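Side-chain contacts in fructose-bisphosphate aldolase class I (PDB 1W8S), which belongs to the DeoC/LacD family of class I aldolases, folds as a TIM barrel and is modelled here with 1,6-di-O-phosphono-beta-D-fructofuranose bound: residues I11-G16 with G224-A229; K215-V220 with R245-L250. The protein carries 2 engineered substitutions. All coordinates share one frame; numbering follows the deposited sequence.

Interaction 1 of 2, residues I11-G16 with G224-A229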
loop_
_atom_site.group_PDB
_atom_site.type_symbol
_atom_site.label_atom_id
_atom_site.label_comp_id
_atom_site.label_asym_id
_atom_site.label_seq_id
_atom_site.Cartn_x
_atom_site.Cartn_y
_atom_site.Cartn_z
ATOM N N ILE E 11 3.529 -15.515 34.187
ATOM C CA ILE E 11 2.298 -14.751 34.368
ATOM C C ILE E 11 1.076 -15.620 34.129
ATOM O O ILE E 11 0.115 -15.602 34.926
ATOM C CB ILE E 11 2.276 -13.540 33.408
ATOM C CG1 ILE E 11 3.394 -12.553 33.795
ATOM C CG2 ILE E 11 0.881 -12.821 33.443
ATOM C CD1 ILE E 11 3.619 -11.442 32.745
ATOM N N PHE E 12 1.120 -16.376 33.038
ATOM C CA PHE E 12 -0.031 -17.131 32.542
ATOM C C PHE E 12 0.007 -18.632 32.835
ATOM O O PHE E 12 -0.951 -19.340 32.538
ATOM C CB PHE E 12 -0.198 -16.892 31.041
ATOM C CG PHE E 12 -0.553 -15.467 30.692
ATOM C CD1 PHE E 12 -1.841 -15.014 30.828
ATOM C CD2 PHE E 12 0.424 -14.575 30.259
ATOM C CE1 PHE E 12 -2.157 -13.692 30.501
ATOM C CE2 PHE E 12 0.113 -13.259 29.936
ATOM C CZ PHE E 12 -1.172 -12.820 30.062
ATOM N N ALA E 13 1.106 -19.132 33.383
ATOM C CA ALA E 13 1.181 -20.560 33.708
ATOM C C ALA E 13 1.954 -20.823 34.984
ATOM O O ALA E 13 2.846 -21.669 35.037
ATOM C CB ALA E 13 1.779 -21.344 32.545
ATOM N N ARG E 14 1.607 -20.089 36.021
ATOM C CA ARG E 14 2.252 -20.253 37.324
ATOM C C ARG E 14 2.115 -21.655 37.895
ATOM O O ARG E 14 2.991 -22.109 38.629
ATOM C CB ARG E 14 1.700 -19.241 38.316
ATOM C CG ARG E 14 0.235 -19.400 38.646
ATOM C CD ARG E 14 -0.332 -18.275 39.526
ATOM N NE ARG E 14 -0.719 -18.825 40.807
ATOM C CZ ARG E 14 -1.945 -19.205 41.173
ATOM N NH1 ARG E 14 -2.999 -19.028 40.378
ATOM N NH2 ARG E 14 -2.111 -19.737 42.391
ATOM N N ARG E 15 1.016 -22.339 37.579
ATOM C CA ARG E 15 0.795 -23.689 38.093
ATOM C C ARG E 15 1.349 -24.762 37.161
ATOM O O ARG E 15 1.220 -25.955 37.442
ATOM C CB ARG E 15 -0.692 -23.930 38.405
ATOM C CG ARG E 15 -1.166 -23.211 39.653
ATOM C CD ARG E 15 -2.641 -22.870 39.656
ATOM N NE ARG E 15 -2.998 -21.955 38.576
ATOM C CZ ARG E 15 -4.205 -21.423 38.417
ATOM N NH1 ARG E 15 -4.429 -20.585 37.422
ATOM N NH2 ARG E 15 -5.182 -21.711 39.271
ATOM N N GLY E 16 1.981 -24.342 36.066
ATOM C CA GLY E 16 2.672 -25.244 35.165
ATOM C C GLY E 16 1.919 -25.534 33.876
ATOM O O GLY E 16 2.511 -26.081 32.945
ATOM N N GLY E 224 1.245 -32.893 25.449
ATOM C CA GLY E 224 2.311 -32.088 26.032
ATOM C C GLY E 224 2.085 -30.603 25.828
ATOM O O GLY E 224 2.982 -29.781 26.029
ATOM N N ALA E 225 0.888 -30.221 25.430
ATOM C CA ALA E 225 0.588 -28.787 25.341
ATOM C C ALA E 225 0.574 -28.095 26.714
ATOM O O ALA E 225 0.366 -28.732 27.771
ATOM C CB ALA E 225 -0.700 -28.580 24.654
ATOM N N LEU E 226 0.735 -26.774 26.677
ATOM C CA LEU E 226 0.700 -25.967 27.879
ATOM C C LEU E 226 -0.697 -25.876 28.476
ATOM O O LEU E 226 -0.845 -25.697 29.672
ATOM C CB LEU E 226 1.222 -24.553 27.603
ATOM C CG LEU E 226 1.262 -23.624 28.808
ATOM C CD1 LEU E 226 2.272 -24.087 29.853
ATOM C CD2 LEU E 226 1.552 -22.233 28.375
ATOM N N GLY E 227 -1.714 -25.973 27.639
ATOM C CA GLY E 227 -3.078 -25.797 28.102
ATOM C C GLY E 227 -4.031 -25.328 27.012
ATOM O O GLY E 227 -3.878 -25.694 25.848
ATOM N N ILE E 228 -5.020 -24.522 27.397
ATOM C CA ILE E 228 -6.099 -24.211 26.492
ATOM C C ILE E 228 -6.426 -22.722 26.518
ATOM O O ILE E 228 -6.230 -22.066 27.533
ATOM C CB ILE E 228 -7.339 -25.067 26.824
ATOM C CG1 ILE E 228 -7.990 -24.644 28.148
ATOM C CG2 ILE E 228 -6.948 -26.547 26.922
ATOM C CD1 ILE E 228 -9.218 -25.457 28.518
ATOM N N ALA E 229 -6.893 -22.221 25.375
ATOM C CA ALA E 229 -7.451 -20.894 25.266
ATOM C C ALA E 229 -8.883 -21.148 24.823
ATOM O O ALA E 229 -9.106 -21.565 23.701
ATOM C CB ALA E 229 -6.682 -20.054 24.249
#

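Interaction 2 of 2, residues K215-V220 with R245-L250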
loop_
_atom_site.group_PDB
_atom_site.type_symbol
_atom_site.label_atom_id
_atom_site.label_comp_id
_atom_site.label_asym_id
_atom_site.label_seq_id
_atom_site.Cartn_x
_atom_site.Cartn_y
_atom_site.Cartn_z
ATOM N N LYS E 215 -12.510 -34.595 27.148
ATOM C CA LYS E 215 -11.724 -35.640 26.495
ATOM C C LYS E 215 -10.740 -35.053 25.484
ATOM O O LYS E 215 -9.632 -35.555 25.333
ATOM C CB LYS E 215 -12.651 -36.662 25.805
ATOM C CG LYS E 215 -13.324 -37.644 26.764
ATOM C CD LYS E 215 -13.654 -38.995 26.106
ATOM C CE LYS E 215 -12.494 -40.005 26.300
ATOM N NZ LYS E 215 -11.143 -39.364 26.003
ATOM N N GLN E 216 -11.139 -33.995 24.781
ATOM C CA GLN E 216 -10.221 -33.284 23.909
ATOM C C GLN E 216 -9.112 -32.614 24.726
ATOM O O GLN E 216 -7.947 -32.705 24.369
ATOM C CB GLN E 216 -10.939 -32.212 23.080
ATOM C CG GLN E 216 -11.878 -32.776 22.031
ATOM C CD GLN E 216 -12.741 -31.711 21.352
ATOM O OE1 GLN E 216 -12.900 -30.601 21.864
ATOM N NE2 GLN E 216 -13.301 -32.055 20.202
ATOM N N VAL E 217 -9.487 -31.923 25.799
ATOM C CA VAL E 217 -8.521 -31.274 26.671
ATOM C C VAL E 217 -7.537 -32.311 27.256
ATOM O O VAL E 217 -6.340 -32.061 27.341
ATOM C CB VAL E 217 -9.219 -30.486 27.798
ATOM C CG1 VAL E 217 -8.177 -29.934 28.795
ATOM C CG2 VAL E 217 -10.020 -29.346 27.219
ATOM N N GLU E 218 -8.048 -33.479 27.614
ATOM C CA GLU E 218 -7.199 -34.553 28.135
ATOM C C GLU E 218 -6.143 -34.921 27.091
ATOM O O GLU E 218 -4.956 -35.054 27.409
ATOM C CB GLU E 218 -8.049 -35.784 28.503
ATOM C CG GLU E 218 -7.390 -36.736 29.475
ATOM C CD GLU E 218 -8.371 -37.753 30.064
ATOM O OE1 GLU E 218 -7.891 -38.763 30.630
ATOM O OE2 GLU E 218 -9.617 -37.543 29.979
ATOM N N GLY E 219 -6.597 -35.068 25.840
ATOM C CA GLY E 219 -5.726 -35.333 24.708
ATOM C C GLY E 219 -4.668 -34.262 24.544
ATOM O O GLY E 219 -3.498 -34.547 24.326
ATOM N N VAL E 220 -5.091 -33.008 24.643
ATOM C CA VAL E 220 -4.187 -31.867 24.496
ATOM C C VAL E 220 -3.048 -31.923 25.528
ATOM O O VAL E 220 -1.871 -31.707 25.211
ATOM C CB VAL E 220 -4.997 -30.548 24.641
ATOM C CG1 VAL E 220 -4.126 -29.369 24.974
ATOM C CG2 VAL E 220 -5.803 -30.293 23.366
ATOM N N ARG E 245 -14.592 -24.635 36.453
ATOM C CA ARG E 245 -13.877 -25.216 37.595
ATOM C C ARG E 245 -13.470 -26.674 37.326
ATOM O O ARG E 245 -12.398 -27.094 37.731
ATOM C CB ARG E 245 -14.722 -25.120 38.863
ATOM C CG ARG E 245 -15.023 -23.674 39.295
ATOM C CD ARG E 245 -14.997 -23.435 40.788
ATOM N NE ARG E 245 -16.193 -22.759 41.301
ATOM C CZ ARG E 245 -16.223 -21.608 42.002
ATOM N NH1 ARG E 245 -15.123 -20.921 42.279
ATOM N NH2 ARG E 245 -17.387 -21.135 42.429
ATOM N N ALA E 246 -14.311 -27.435 36.631
ATOM C CA ALA E 246 -13.936 -28.794 36.222
ATOM C C ALA E 246 -12.710 -28.779 35.298
ATOM O O ALA E 246 -11.837 -29.616 35.412
ATOM C CB ALA E 246 -15.105 -29.499 35.548
ATOM N N LEU E 247 -12.645 -27.807 34.394
ATOM C CA LEU E 247 -11.500 -27.654 33.500
ATOM C C LEU E 247 -10.247 -27.275 34.258
ATOM O O LEU E 247 -9.179 -27.759 33.940
ATOM C CB LEU E 247 -11.781 -26.575 32.447
ATOM C CG LEU E 247 -12.721 -26.996 31.327
ATOM C CD1 LEU E 247 -13.236 -25.778 30.548
ATOM C CD2 LEU E 247 -12.022 -27.951 30.396
ATOM N N ALA E 248 -10.388 -26.420 35.271
ATOM C CA ALA E 248 -9.271 -26.034 36.115
ATOM C C ALA E 248 -8.661 -27.273 36.816
ATOM O O ALA E 248 -7.435 -27.439 36.815
ATOM C CB ALA E 248 -9.722 -24.985 37.160
ATOM N N GLU E 249 -9.503 -28.154 37.369
ATOM C CA GLU E 249 -8.979 -29.344 38.032
ATOM C C GLU E 249 -8.303 -30.303 37.045
ATOM O O GLU E 249 -7.296 -30.923 37.384
ATOM C CB GLU E 249 -10.026 -30.118 38.791
ATOM C CG GLU E 249 -9.386 -31.410 39.336
ATOM C CD GLU E 249 -10.014 -31.959 40.567
ATOM O OE1 GLU E 249 -11.224 -31.686 40.776
ATOM O OE2 GLU E 249 -9.275 -32.685 41.305
ATOM N N LEU E 250 -8.860 -30.447 35.845
ATOM C CA LEU E 250 -8.235 -31.298 34.841
ATOM C C LEU E 250 -6.884 -30.741 34.414
ATOM O O LEU E 250 -5.918 -31.487 34.302
ATOM C CB LEU E 250 -9.133 -31.465 33.615
ATOM C CG LEU E 250 -8.525 -32.310 32.497
ATOM C CD1 LEU E 250 -8.402 -33.773 32.894
ATOM C CD2 LEU E 250 -9.376 -32.182 31.246
#

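Interaction 1 of 2, residues I11-G16 with G224-A229
One methyl group of Leu226 is met by both Ala13 and Gly16. The contact lies at the N-terminal end of strands 18-22 and 227-230 of a TIM barrel, where helix 4-12 gives way to the first of them and the second is about to begin. Phe12 ends the helix, and its ring leads away from Leu226 to stack with Phe8. Ala13 is the first residue to leave helical geometry. Its CB points at Leu226 and meets CD1 at 3.9 Å, a plain apolar touch. A type I beta turn then runs from Ala13 to Gly16 and is closed by Gly16 N bonding to Ala13 O at 3.0 Å. Arg14 and Arg15 occupy the middle of this turn, and their side chains take no part in the touch with Leu226. Arg15 instead makes a salt bridge to Asp56 and a cation-pi contact with Tyr252. Gly16 comes nearest to Leu226 in backbone terms, with the two CA atoms 7.6 Å apart. The turn offers Leu226 two different surfaces, the methyl CB of Ala13 and the carbonyl O of Gly16.

On the other segment, the side chain of Leu226 starts off to one side and comes nearer toward its end. CG lies anti to the backbone N (chi1 -179°), and this carries the branch toward the turn. The same side chain also touches Phe8 and Leu9 of helix 4-12. Leu226 backbone bonds to Ser18 and Val199 tie its chain to both neighbouring strands. Beyond the methyl contact, Gly16 O lies 3.7 Å from Leu226 CD1.

Interaction 2 of 2, residues K215-V220 with R245-L250
The backbone bond from Val220 N to Gln216 O, 2.9 Å long, is the shortest polar bond here, and it spans the helical turn that carries Val217, which faces the leucines of helix 240-253. Between the two helices the touching is apolar. Val217 is buried and gives each of its methyls a separate leucine. CG1 meets Leu250 CD2 at 3.5 Å, a close methyl-to-methyl approach. Val217 CG1 lies anti to its backbone N (chi1 174°) and Leu250 CG does likewise (178°), which sets CG1 and CD2 against each other. The same CD2 reaches Val217 CB at 3.8 Å, so it rests against the root of the valine fork as well as one prong. These two side chains slide past each other in opposite directions.

Both helices belong to the outer layer of the TIM barrel. Helix 210-222 follows strand 199-202; helix 240-253 comes after strand 227-230 and the short helix 232-235. The two segments run nearly parallel, 25° apart in direction, with axes 10.9 Å apart at closest.

The second methyl of Val217, CG2, meets Leu247 CD2 at 4.0 Å, and here the side chains cross at about a right angle. Leu247 leaves its helix to one side, but its end bends in toward helix 210-222, where it also touches Phe213 and Leu214. Leu250 touches Leu214 too. Leu250 CD2 also lies 4.1 Å from the backbone N of Glu218.

The centres of interactions 1 and 2 are 12 Å apart, and the chain joins them directly, since helix 210-222 is followed, after a short loop, by strand 227-230. At this junction Ala225 N probably bonds to Val220 O, at 3.1 Å. Ile228, on the strand of segment 224-229, packs on the side chains of interaction 2. Its CG2 packs on Val217 CG1 at 4.1 Å, and its CD1 lies 4.2 Å from Leu247 CD2. The ligand 1,6-di-O-phosphono-beta-D-fructofuranose touches Ala229, the last residue of segment 224-229. Leu226, whose side chain makes interaction 1, lies three positions earlier, just before the strand. In interaction 2, the side chain of Leu247 is about 9 Å from the ligand.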